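Local coordinates for neuraminidase (Bacteroides thetaiotaomicron, PDB 5MUL), which probably acts as a rhamnosidase, a glycoside hydrolase of beta-propeller fold, and binds beta-D-glucuronic acid, at residues 24-29 with 73-78; 155-160 with 198-203; 182-187 with 246-251. All coordinates share one frame; numbering follows the deposited sequence. Where two conformers were deposited one is given.

Contact 1 of 3, residues 24-29 with 73-78; sequences VEVAKG and KQWTLH
V26 turns CG1 anti to its backbone N (chi1 -176°) and CG2 beside that N, which brings both methyls to one face of the W75 indole; W75 keeps CG beside its own backbone N (chi1 -66°), which turns the indole toward strand 22-29. The contact lies at the closure of the beta-propeller ring. Strand 22-29, from the N-terminal end, is hydrogen-bonded through V24, V26 and A27 to strand 418-425, from the C-terminal end, and here its residues meet the last strand, 76-80, of the following four-stranded sheet and the turn just before it. The main interaction is CH-pi: V26 CG1 stands 4.1 Å from the centroid of the five-membered ring of W75, only 6° off the ring normal. The second methyl is set toward the rim of the same face, V26 CG2 coming within 3.7 Å of W75 CE2. Because both branches press on the indole, the valine is held across it and not merely at one point. L77 continues the apolar row beyond the ring: its CD2 reaches V26 CG1 at 4.2 Å, while its CD1 lies 3.9 Å from A27 CB. A27 and L77 both rest on Y56 of strand 51-57, and W75 packs further on I54 and V422, so that the indole sits between elements of two neighbouring sheets. At the other end, V24 CG1 approaches the edge of the indole near NE1 and also touches K73 CB at 3.9 Å, though the rest of the lysine chain leads away. A water also bridges the backbones there, donating to E25 O and to K73 O, each at 2.7 Å.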
loop_
_atom_site.group_PDB
_atom_site.type_symbol
_atom_site.label_atom_id
_atom_site.label_comp_id
_atom_site.label_asym_id
_atom_site.label_seq_id
_atom_site.Cartn_x
_atom_site.Cartn_y
_atom_site.Cartn_z
ATOM N N VAL A 24 15.996 -5.147 13.179
ATOM C CA VAL A 24 15.518 -6.108 14.163
ATOM C C VAL A 24 15.126 -7.400 13.487
ATOM O O VAL A 24 14.239 -7.428 12.636
ATOM C CB VAL A 24 14.330 -5.552 14.960
ATOM C CG1 VAL A 24 13.886 -6.565 16.009
ATOM C CG2 VAL A 24 14.687 -4.204 15.595
ATOM N N GLU A 25 15.749 -8.516 13.851
ATOM C CA GLU A 25 15.419 -9.802 13.281
ATOM C C GLU A 25 14.025 -10.270 13.641
ATOM O O GLU A 25 13.576 -10.053 14.755
ATOM C CB GLU A 25 16.372 -10.893 13.766
ATOM C CG GLU A 25 17.771 -10.769 13.222
ATOM C CD GLU A 25 18.686 -11.916 13.647
ATOM O OE1 GLU A 25 18.252 -12.856 14.355
ATOM O OE2 GLU A 25 19.849 -11.861 13.222
ATOM N N VAL A 26 13.377 -10.903 12.665
ATOM C CA VAL A 26 12.133 -11.608 12.898
ATOM C C VAL A 26 12.378 -13.115 12.792
ATOM O O VAL A 26 12.592 -13.767 13.809
ATOM C CB VAL A 26 11.027 -11.124 11.938
ATOM C CG1 VAL A 26 9.726 -11.813 12.291
ATOM C CG2 VAL A 26 10.883 -9.604 12.006
ATOM N N ALA A 27 12.378 -13.643 11.582
ATOM C CA ALA A 27 12.658 -15.043 11.297
ATOM C C ALA A 27 12.876 -15.175 9.816
ATOM O O ALA A 27 12.587 -14.245 9.045
ATOM C CB ALA A 27 11.515 -15.926 11.737
ATOM N N LYS A 28 13.394 -16.322 9.372
ATOM C CA LYS A 28 13.563 -16.539 7.940
ATOM C C LYS A 28 12.234 -16.900 7.297
ATOM O O LYS A 28 11.401 -17.596 7.888
ATOM C CB LYS A 28 14.601 -17.611 7.638
ATOM C CG LYS A 28 15.994 -17.248 8.109
ATOM C CD LYS A 28 16.971 -18.350 7.739
ATOM C CE LYS A 28 18.399 -17.972 8.086
ATOM N NZ LYS A 28 19.361 -18.767 7.264
ATOM N N GLY A 29 12.028 -16.387 6.096
ATOM C CA GLY A 29 10.818 -16.649 5.337
ATOM C C GLY A 29 11.135 -16.889 3.888
ATOM O O GLY A 29 12.265 -16.677 3.452
ATOM N N LYS A 73 12.795 -6.900 21.206
ATOM C CA LYS A 73 13.144 -7.683 20.016
ATOM C C LYS A 73 12.681 -9.125 20.119
ATOM O O LYS A 73 13.147 -9.963 19.349
ATOM C CB LYS A 73 14.651 -7.601 19.697
ATOM C CG LYS A 73 15.568 -8.376 20.648
ATOM C CD LYS A 73 16.981 -8.559 20.105
ATOM C CE LYS A 73 17.901 -9.103 21.189
ATOM N NZ LYS A 73 19.086 -9.792 20.595
ATOM N N GLN A 74 11.767 -9.431 21.045
ATOM C CA GLN A 74 11.218 -10.780 21.173
ATOM C C GLN A 74 9.886 -10.907 20.424
ATOM O O GLN A 74 8.898 -10.260 20.779
ATOM C CB GLN A 74 10.960 -11.178 22.639
ATOM C CG GLN A 74 12.147 -11.811 23.346
ATOM C CD GLN A 74 13.077 -10.805 23.940
ATOM O OE1 GLN A 74 12.677 -9.989 24.796
ATOM N NE2 GLN A 74 14.344 -10.873 23.542
ATOM N N TRP A 75 9.893 -11.761 19.403
ATOM C CA TRP A 75 8.672 -12.064 18.664
ATOM C C TRP A 75 8.037 -13.335 19.190
ATOM O O TRP A 75 8.722 -14.341 19.414
ATOM C CB TRP A 75 8.968 -12.258 17.181
ATOM C CG TRP A 75 9.443 -10.998 16.517
ATOM C CD1 TRP A 75 10.730 -10.588 16.394
ATOM C CD2 TRP A 75 8.634 -9.978 15.885
ATOM N NE1 TRP A 75 10.779 -9.369 15.751
ATOM C CE2 TRP A 75 9.503 -8.981 15.424
ATOM C CE3 TRP A 75 7.259 -9.806 15.693
ATOM C CZ2 TRP A 75 9.046 -7.834 14.763
ATOM C CZ3 TRP A 75 6.809 -8.681 15.037
ATOM C CH2 TRP A 75 7.699 -7.716 14.571
ATOM N N THR A 76 6.726 -13.287 19.345
ATOM C CA THR A 76 5.935 -14.501 19.484
ATOM C C THR A 76 5.455 -14.847 18.080
ATOM O O THR A 76 4.796 -14.018 17.423
ATOM C CB THR A 76 4.723 -14.256 20.363
ATOM O OG1 THR A 76 5.121 -13.738 21.648
ATOM C CG2 THR A 76 3.932 -15.555 20.543
ATOM N N LEU A 77 5.818 -16.021 17.600
ATOM C CA LEU A 77 5.543 -16.441 16.228
ATOM C C LEU A 77 4.643 -17.666 16.221
ATOM O O LEU A 77 4.954 -18.663 16.858
ATOM C CB LEU A 77 6.832 -16.749 15.480
ATOM C CG LEU A 77 7.836 -15.588 15.405
ATOM C CD1 LEU A 77 9.189 -16.033 14.874
ATOM C CD2 LEU A 77 7.286 -14.429 14.584
ATOM N N HIS A 78 3.537 -17.585 15.492
ATOM C CA HIS A 78 2.512 -18.618 15.469
ATOM C C HIS A 78 2.326 -19.083 14.048
ATOM O O HIS A 78 1.811 -18.336 13.206
ATOM C CB HIS A 78 1.196 -18.085 16.021
ATOM C CG HIS A 78 0.055 -19.040 15.866
ATOM N ND1 HIS A 78 -0.019 -20.229 16.560
ATOM C CD2 HIS A 78 -1.046 -18.992 15.078
ATOM C CE1 HIS A 78 -1.123 -20.868 16.212
ATOM N NE2 HIS A 78 -1.764 -20.142 15.315
HETATM O O HOH W 1 14.747 -10.141 17.190
#

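Contact 2 of 3, residues 155-160 with 198-203; sequences LFVYRS and WQLYVD. With BDP (beta-D-glucopyranuronic acid), chain B.
Two successive sheets of the beta-propeller pack face to face here, with R159 laid on W198 at one end of the interface and the glucuronate site at the other. Strands 155-160 and 198-202 run antiparallel, 178° apart in direction, but their axes stay 9.6 Å from each other, so side chains and not backbone bonds join them. The R159 guanidinium forms an offset cation-pi stack on the indole: the planes are 6° apart, and R159 NH2 lies over the rim, 3.5 Å from W198 CZ3. W198 presents this face with CG between its backbone N and carbonyl carbon (chi1 53°). A water in the guanidinium plane accepts from R159 NH2 at 3.1 Å and from W198 N at 2.8 Å; A196 O also takes a bond from NH2. Beside the stack, V157 CG1 packs 3.6 Å from W198 NE1. Putting an alanine in place of W198 would probably open a gap beside V157 and leave the guanidinium without its stacking face, held by its bonds to A196 O and the water alone among the contacts described. At the far end, the sugar O2 donates to D203 O at 2.9 Å; E389, K392 and G152 also bond the sugar. Helix 388-394 approaches through K392, which bonds V202 O, while L200 rests on strand 144-148 and both V157 and W198 on L168 of strand 167-174.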
loop_
_atom_site.group_PDB
_atom_site.type_symbol
_atom_site.label_atom_id
_atom_site.label_comp_id
_atom_site.label_asym_id
_atom_site.label_seq_id
_atom_site.Cartn_x
_atom_site.Cartn_y
_atom_site.Cartn_z
ATOM N N LEU A 155 -11.992 -1.106 6.630
ATOM C CA LEU A 155 -12.315 -1.149 5.205
ATOM C C LEU A 155 -11.588 -2.343 4.617
ATOM O O LEU A 155 -10.479 -2.682 5.040
ATOM C CB LEU A 155 -11.802 0.129 4.531
ATOM C CG LEU A 155 -12.456 0.484 3.178
ATOM C CD1 LEU A 155 -13.897 0.934 3.385
ATOM C CD2 LEU A 155 -11.635 1.533 2.464
ATOM N N PHE A 156 -12.193 -2.986 3.616
ATOM C CA PHE A 156 -11.539 -4.045 2.853
ATOM C C PHE A 156 -11.736 -3.754 1.395
ATOM O O PHE A 156 -12.868 -3.451 0.984
ATOM C CB PHE A 156 -12.130 -5.409 3.201
ATOM C CG PHE A 156 -11.465 -6.586 2.524
ATOM C CD1 PHE A 156 -10.182 -6.983 2.888
ATOM C CD2 PHE A 156 -12.134 -7.316 1.563
ATOM C CE1 PHE A 156 -9.590 -8.094 2.328
ATOM C CE2 PHE A 156 -11.543 -8.437 1.008
ATOM C CZ PHE A 156 -10.296 -8.824 1.386
ATOM N N VAL A 157 -10.677 -3.800 0.615
ATOM C CA VAL A 157 -10.746 -3.608 -0.825
ATOM C C VAL A 157 -10.112 -4.813 -1.453
ATOM O O VAL A 157 -9.094 -5.307 -0.972
ATOM C CB VAL A 157 -10.020 -2.345 -1.253
ATOM C CG1 VAL A 157 -9.944 -2.245 -2.773
ATOM C CG2 VAL A 157 -10.714 -1.137 -0.677
ATOM N N TYR A 158 -10.683 -5.316 -2.540
ATOM C CA TYR A 158 -10.075 -6.424 -3.302
ATOM C C TYR A 158 -10.364 -6.236 -4.779
ATOM O O TYR A 158 -11.234 -5.445 -5.170
ATOM C CB TYR A 158 -10.558 -7.779 -2.797
ATOM C CG TYR A 158 -12.031 -8.078 -2.924
ATOM C CD1 TYR A 158 -12.947 -7.606 -2.000
ATOM C CD2 TYR A 158 -12.517 -8.913 -3.947
ATOM C CE1 TYR A 158 -14.281 -7.964 -2.036
ATOM C CE2 TYR A 158 -13.854 -9.230 -3.995
ATOM C CZ TYR A 158 -14.734 -8.775 -3.043
ATOM O OH TYR A 158 -16.078 -9.122 -3.059
ATOM N N ARG A 159 -9.586 -6.959 -5.572
ATOM C CA ARG A 159 -9.795 -7.036 -7.015
ATOM C C ARG A 159 -10.675 -8.244 -7.290
ATOM O O ARG A 159 -10.252 -9.388 -7.091
ATOM C CB ARG A 159 -8.460 -7.166 -7.710
ATOM C CG ARG A 159 -8.562 -7.296 -9.221
ATOM C CD ARG A 159 -7.182 -7.246 -9.866
ATOM N NE ARG A 159 -6.567 -5.944 -9.657
ATOM C CZ ARG A 159 -6.643 -4.940 -10.517
ATOM N NH1 ARG A 159 -7.224 -5.092 -11.710
ATOM N NH2 ARG A 159 -6.098 -3.782 -10.200
ATOM N N SER A 160 -11.911 -7.983 -7.700
ATOM C CA SER A 160 -12.816 -9.067 -8.091
ATOM C C SER A 160 -12.694 -9.338 -9.587
ATOM O O SER A 160 -12.747 -8.417 -10.396
ATOM C CB SER A 160 -14.258 -8.731 -7.784
ATOM O OG SER A 160 -15.060 -9.823 -8.196
ATOM N N TRP A 198 -5.082 0.453 -8.564
ATOM C CA TRP A 198 -5.368 1.431 -7.521
ATOM C C TRP A 198 -4.487 1.250 -6.307
ATOM O O TRP A 198 -3.871 0.202 -6.111
ATOM C CB TRP A 198 -6.837 1.335 -7.088
ATOM C CG TRP A 198 -7.280 -0.025 -6.698
ATOM C CD1 TRP A 198 -7.072 -0.642 -5.489
ATOM C CD2 TRP A 198 -7.954 -0.986 -7.513
ATOM N NE1 TRP A 198 -7.604 -1.900 -5.509
ATOM C CE2 TRP A 198 -8.144 -2.142 -6.731
ATOM C CE3 TRP A 198 -8.424 -0.984 -8.833
ATOM C CZ2 TRP A 198 -8.775 -3.276 -7.231
ATOM C CZ3 TRP A 198 -9.044 -2.124 -9.308
ATOM C CH2 TRP A 198 -9.212 -3.238 -8.493
ATOM N N GLN A 199 -4.417 2.317 -5.510
ATOM C CA GLN A 199 -3.881 2.289 -4.150
ATOM C C GLN A 199 -4.706 3.225 -3.305
ATOM O O GLN A 199 -5.312 4.188 -3.818
ATOM C CB GLN A 199 -2.410 2.723 -4.110
ATOM C CG GLN A 199 -2.064 4.034 -4.831
ATOM C CD GLN A 199 -1.724 3.944 -6.315
ATOM O OE1 GLN A 199 -1.834 4.972 -7.044
ATOM N NE2 GLN A 199 -1.307 2.807 -6.768
ATOM N N LEU A 200 -4.773 2.962 -2.013
ATOM C CA LEU A 200 -5.607 3.728 -1.077
ATOM C C LEU A 200 -4.861 4.050 0.197
ATOM O O LEU A 200 -3.808 3.454 0.522
ATOM C CB LEU A 200 -6.907 2.998 -0.715
ATOM C CG LEU A 200 -7.898 2.711 -1.854
ATOM C CD1 LEU A 200 -7.626 1.347 -2.488
ATOM C CD2 LEU A 200 -9.315 2.748 -1.332
ATOM N N TYR A 201 -5.378 5.023 0.927
ATOM C CA TYR A 201 -4.847 5.379 2.251
ATOM C C TYR A 201 -5.948 6.008 3.028
ATOM O O TYR A 201 -6.680 6.848 2.478
ATOM C CB TYR A 201 -3.737 6.390 2.080
ATOM C CG TYR A 201 -2.980 6.713 3.327
ATOM C CD1 TYR A 201 -2.025 5.826 3.805
ATOM C CD2 TYR A 201 -3.190 7.897 4.024
ATOM C CE1 TYR A 201 -1.276 6.103 4.938
ATOM C CE2 TYR A 201 -2.445 8.184 5.194
ATOM C CZ TYR A 201 -1.519 7.266 5.611
ATOM O OH TYR A 201 -0.717 7.532 6.728
ATOM N N VAL A 202 -6.117 5.637 4.294
ATOM C CA VAL A 202 -7.070 6.274 5.188
ATOM C C VAL A 202 -6.255 7.217 6.089
ATOM O O VAL A 202 -5.321 6.788 6.798
ATOM C CB VAL A 202 -7.908 5.271 5.979
ATOM C CG1 VAL A 202 -8.876 6.000 6.911
ATOM C CG2 VAL A 202 -8.623 4.345 5.027
ATOM N N ASP A 203 -6.557 8.515 6.033
ATOM C CA ASP A 203 -5.778 9.510 6.734
ATOM C C ASP A 203 -6.161 9.578 8.200
ATOM O O ASP A 203 -7.050 8.870 8.681
ATOM C CB ASP A 203 -5.780 10.853 5.981
ATOM C CG ASP A 203 -7.059 11.623 6.071
ATOM O OD1 ASP A 203 -7.915 11.357 6.944
ATOM O OD2 ASP A 203 -7.204 12.537 5.214
HETATM C C1 BDP B . -8.648 6.013 11.136
HETATM C C2 BDP B . -7.149 6.263 11.210
HETATM C C3 BDP B . -6.511 5.118 11.995
HETATM C C4 BDP B . -7.240 4.905 13.331
HETATM C C5 BDP B . -8.720 4.680 13.108
HETATM C C6 BDP B . -9.462 4.461 14.398
HETATM O O2 BDP B . -6.551 6.313 9.903
HETATM O O3 BDP B . -5.126 5.387 12.181
HETATM O O4 BDP B . -6.685 3.768 13.985
HETATM O O5 BDP B . -9.209 5.849 12.461
HETATM O O6A BDP B . -9.717 5.454 15.114
HETATM O O1 BDP B . -9.266 7.143 10.521
HETATM O O6B BDP B . -9.795 3.298 14.708
HETATM O O HOH W 2 -4.632 -2.269 -7.971
#

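Contact 3 of 3, residues 182-187 with 246-251; sequences RVQDVL and YKLPIT
I250 N donates a nearly straight hydrogen bond to L187 O, 2.8 Å long with an angle of 170° at the hydrogen, and so ties together two segments at the periphery of the beta-propeller. Segment 182-187 takes in the end of strand 179-184, where V183 and Q184 both face M170 in a classic beta bulge and the chain turns a corner, and the loop that follows; segment 246-251 belongs to the loop between strands 223-231 and 256-259. A second backbone bond, between I250 and D189, continues the join. The L248-P249 peptide is cis; L248 meets the side chains of Q184 and L187, and P249 that of V186. V186 and P249 lie side by side, pointing the same way, with V186 CG1 3.8 Å from P249 CB. L187 begins away from the loop, but with CG anti to its backbone N (chi1 179°) its branch swings back, and L187 CD1 comes 3.8 Å from L248 CD2 and somewhat farther from I250 CD1. The other methyl of L248 abuts the Q184 amide: L248 CD1 is 3.5 Å from Q184 NE2, the two side chains crossing at about a right angle. That amide is fixed from outside, since NE2 donates to G235 O. Behind the contact, L187 packs on M170, L210 and W238, so its buried side chain links strands of two neighbouring sheets to the loop. I250 is likewise buried, touching A229 and W212, and its CD1 sits above the centre of the Y246 ring, 3.7 Å from the ring plane.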
loop_
_atom_site.group_PDB
_atom_site.type_symbol
_atom_site.label_atom_id
_atom_site.label_comp_id
_atom_site.label_asym_id
_atom_site.label_seq_id
_atom_site.Cartn_x
_atom_site.Cartn_y
_atom_site.Cartn_z
ATOM N N ARG A 182 -21.253 -4.462 2.059
ATOM C CA ARG A 182 -20.736 -3.928 0.818
ATOM C C ARG A 182 -20.885 -2.414 0.841
ATOM O O ARG A 182 -21.962 -1.893 1.180
ATOM C CB ARG A 182 -21.491 -4.532 -0.389
ATOM C CG ARG A 182 -21.037 -4.059 -1.768
ATOM C CD ARG A 182 -19.630 -4.506 -2.148
ATOM N NE ARG A 182 -19.313 -5.846 -1.676
ATOM C CZ ARG A 182 -19.649 -6.971 -2.286
ATOM N NH1 ARG A 182 -20.325 -6.948 -3.423
ATOM N NH2 ARG A 182 -19.301 -8.130 -1.741
ATOM N N VAL A 183 -19.832 -1.709 0.473
ATOM C CA VAL A 183 -19.838 -0.256 0.353
ATOM C C VAL A 183 -20.001 0.152 -1.098
ATOM O O VAL A 183 -20.857 1.007 -1.444
ATOM C CB VAL A 183 -18.558 0.377 0.966
ATOM C CG1 VAL A 183 -18.531 1.902 0.793
ATOM C CG2 VAL A 183 -18.442 0.010 2.438
ATOM N N GLN A 184 -19.173 -0.407 -1.974
ATOM C CA GLN A 184 -19.344 -0.179 -3.399
ATOM C C GLN A 184 -19.057 -1.451 -4.174
ATOM O O GLN A 184 -18.048 -2.112 -3.925
ATOM C CB GLN A 184 -18.421 0.917 -3.929
ATOM C CG GLN A 184 -18.617 2.316 -3.321
ATOM C CD GLN A 184 -19.983 2.944 -3.631
ATOM O OE1 GLN A 184 -20.721 2.498 -4.540
ATOM N NE2 GLN A 184 -20.333 3.991 -2.891
ATOM N N ASP A 185 -19.949 -1.729 -5.126
ATOM C CA ASP A 185 -19.773 -2.796 -6.109
ATOM C C ASP A 185 -19.032 -2.314 -7.336
ATOM O O ASP A 185 -18.314 -3.089 -7.960
ATOM C CB ASP A 185 -21.148 -3.349 -6.556
ATOM C CG ASP A 185 -21.749 -4.266 -5.522
ATOM O OD1 ASP A 185 -21.064 -5.242 -5.178
ATOM O OD2 ASP A 185 -22.854 -4.008 -5.063
ATOM N N VAL A 186 -19.261 -1.074 -7.736
ATOM C CA VAL A 186 -18.577 -0.494 -8.853
ATOM C C VAL A 186 -18.200 0.948 -8.523
ATOM O O VAL A 186 -19.073 1.836 -8.438
ATOM C CB VAL A 186 -19.379 -0.510 -10.161
ATOM C CG1 VAL A 186 -18.479 -0.029 -11.300
ATOM C CG2 VAL A 186 -19.863 -1.924 -10.500
ATOM N N LEU A 187 -16.916 1.154 -8.357
ATOM C CA LEU A 187 -16.386 2.456 -7.963
ATOM C C LEU A 187 -15.582 3.022 -9.113
ATOM O O LEU A 187 -15.805 4.159 -9.523
ATOM C CB LEU A 187 -15.546 2.301 -6.678
ATOM C CG LEU A 187 -14.889 3.574 -6.131
ATOM C CD1 LEU A 187 -15.838 4.745 -5.933
ATOM C CD2 LEU A 187 -14.193 3.248 -4.806
ATOM N N TYR A 246 -18.500 13.353 -7.086
ATOM C CA TYR A 246 -18.647 12.407 -8.201
ATOM C C TYR A 246 -20.055 11.868 -8.235
ATOM O O TYR A 246 -20.650 11.589 -7.209
ATOM C CB TYR A 246 -17.696 11.216 -7.997
ATOM C CG TYR A 246 -16.298 11.417 -8.366
ATOM C CD1 TYR A 246 -15.915 11.426 -9.692
ATOM C CD2 TYR A 246 -15.302 11.515 -7.382
ATOM C CE1 TYR A 246 -14.601 11.508 -10.076
ATOM C CE2 TYR A 246 -13.981 11.629 -7.748
ATOM C CZ TYR A 246 -13.611 11.591 -9.095
ATOM O OH TYR A 246 -12.302 11.648 -9.495
ATOM N N LYS A 247 -20.540 11.603 -9.455
ATOM C CA LYS A 247 -21.622 10.662 -9.652
ATOM C C LYS A 247 -20.999 9.337 -10.095
ATOM O O LYS A 247 -20.370 9.262 -11.121
ATOM C CB LYS A 247 -22.588 11.187 -10.723
ATOM C CG LYS A 247 -23.690 10.243 -11.209
ATOM C CD LYS A 247 -24.826 10.101 -10.244
ATOM C CE LYS A 247 -26.021 9.384 -10.900
ATOM N NZ LYS A 247 -26.850 10.239 -11.815
ATOM N N LEU A 248 -21.176 8.306 -9.284
ATOM C CA LEU A 248 -20.522 7.025 -9.542
ATOM C C LEU A 248 -21.188 6.283 -10.697
ATOM O O LEU A 248 -22.368 6.510 -10.934
ATOM C CB LEU A 248 -20.613 6.160 -8.283
ATOM C CG LEU A 248 -19.933 6.724 -7.036
ATOM C CD1 LEU A 248 -19.995 5.682 -5.936
ATOM C CD2 LEU A 248 -18.499 7.129 -7.319
ATOM N N PRO A 249 -20.472 5.405 -11.400
ATOM C CA PRO A 249 -19.060 5.077 -11.158
ATOM C C PRO A 249 -18.109 6.068 -11.794
ATOM O O PRO A 249 -18.518 6.944 -12.581
ATOM C CB PRO A 249 -18.943 3.706 -11.833
ATOM C CG PRO A 249 -19.845 3.831 -12.996
ATOM C CD PRO A 249 -21.031 4.614 -12.520
ATOM N N ILE A 250 -16.826 5.983 -11.433
ATOM C CA ILE A 250 -15.823 6.866 -11.947
ATOM C C ILE A 250 -15.205 6.184 -13.175
ATOM O O ILE A 250 -14.643 5.069 -13.114
ATOM C CB ILE A 250 -14.725 7.206 -10.900
ATOM C CG1 ILE A 250 -15.350 7.677 -9.579
ATOM C CG2 ILE A 250 -13.776 8.217 -11.508
ATOM C CD1 ILE A 250 -14.353 7.903 -8.458
ATOM N N THR A 251 -15.316 6.853 -14.316
ATOM C CA THR A 251 -14.768 6.377 -15.586
ATOM C C THR A 251 -13.653 7.284 -16.044
ATOM O O THR A 251 -13.340 8.290 -15.419
ATOM C CB THR A 251 -15.859 6.371 -16.684
ATOM O OG1 THR A 251 -16.165 7.732 -16.973
ATOM C CG2 THR A 251 -17.105 5.647 -16.264
#

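Contact 2 is the core interface, its centre about 8 Å from that of the chain, whereas contacts 1 and 3 lie at the surface or partly buried, on opposite sides of the chain's centre and about 40 Å apart. Contacts 2 and 3 are neighbours, their centres 13 Å apart, and both draw on the sheet holding strands 154-160 and 179-184; they touch where Y158 packs against R182. Contacts 1 and 2 bring elements of different sheets together, each through a tryptophan face, met by valine methyls in one and by a guanidinium in the other. Contact 3 joins a strand end and the loop after it to a loop of the next sheet, with a direct backbone bond instead, and only contact 2 reaches the glucuronate.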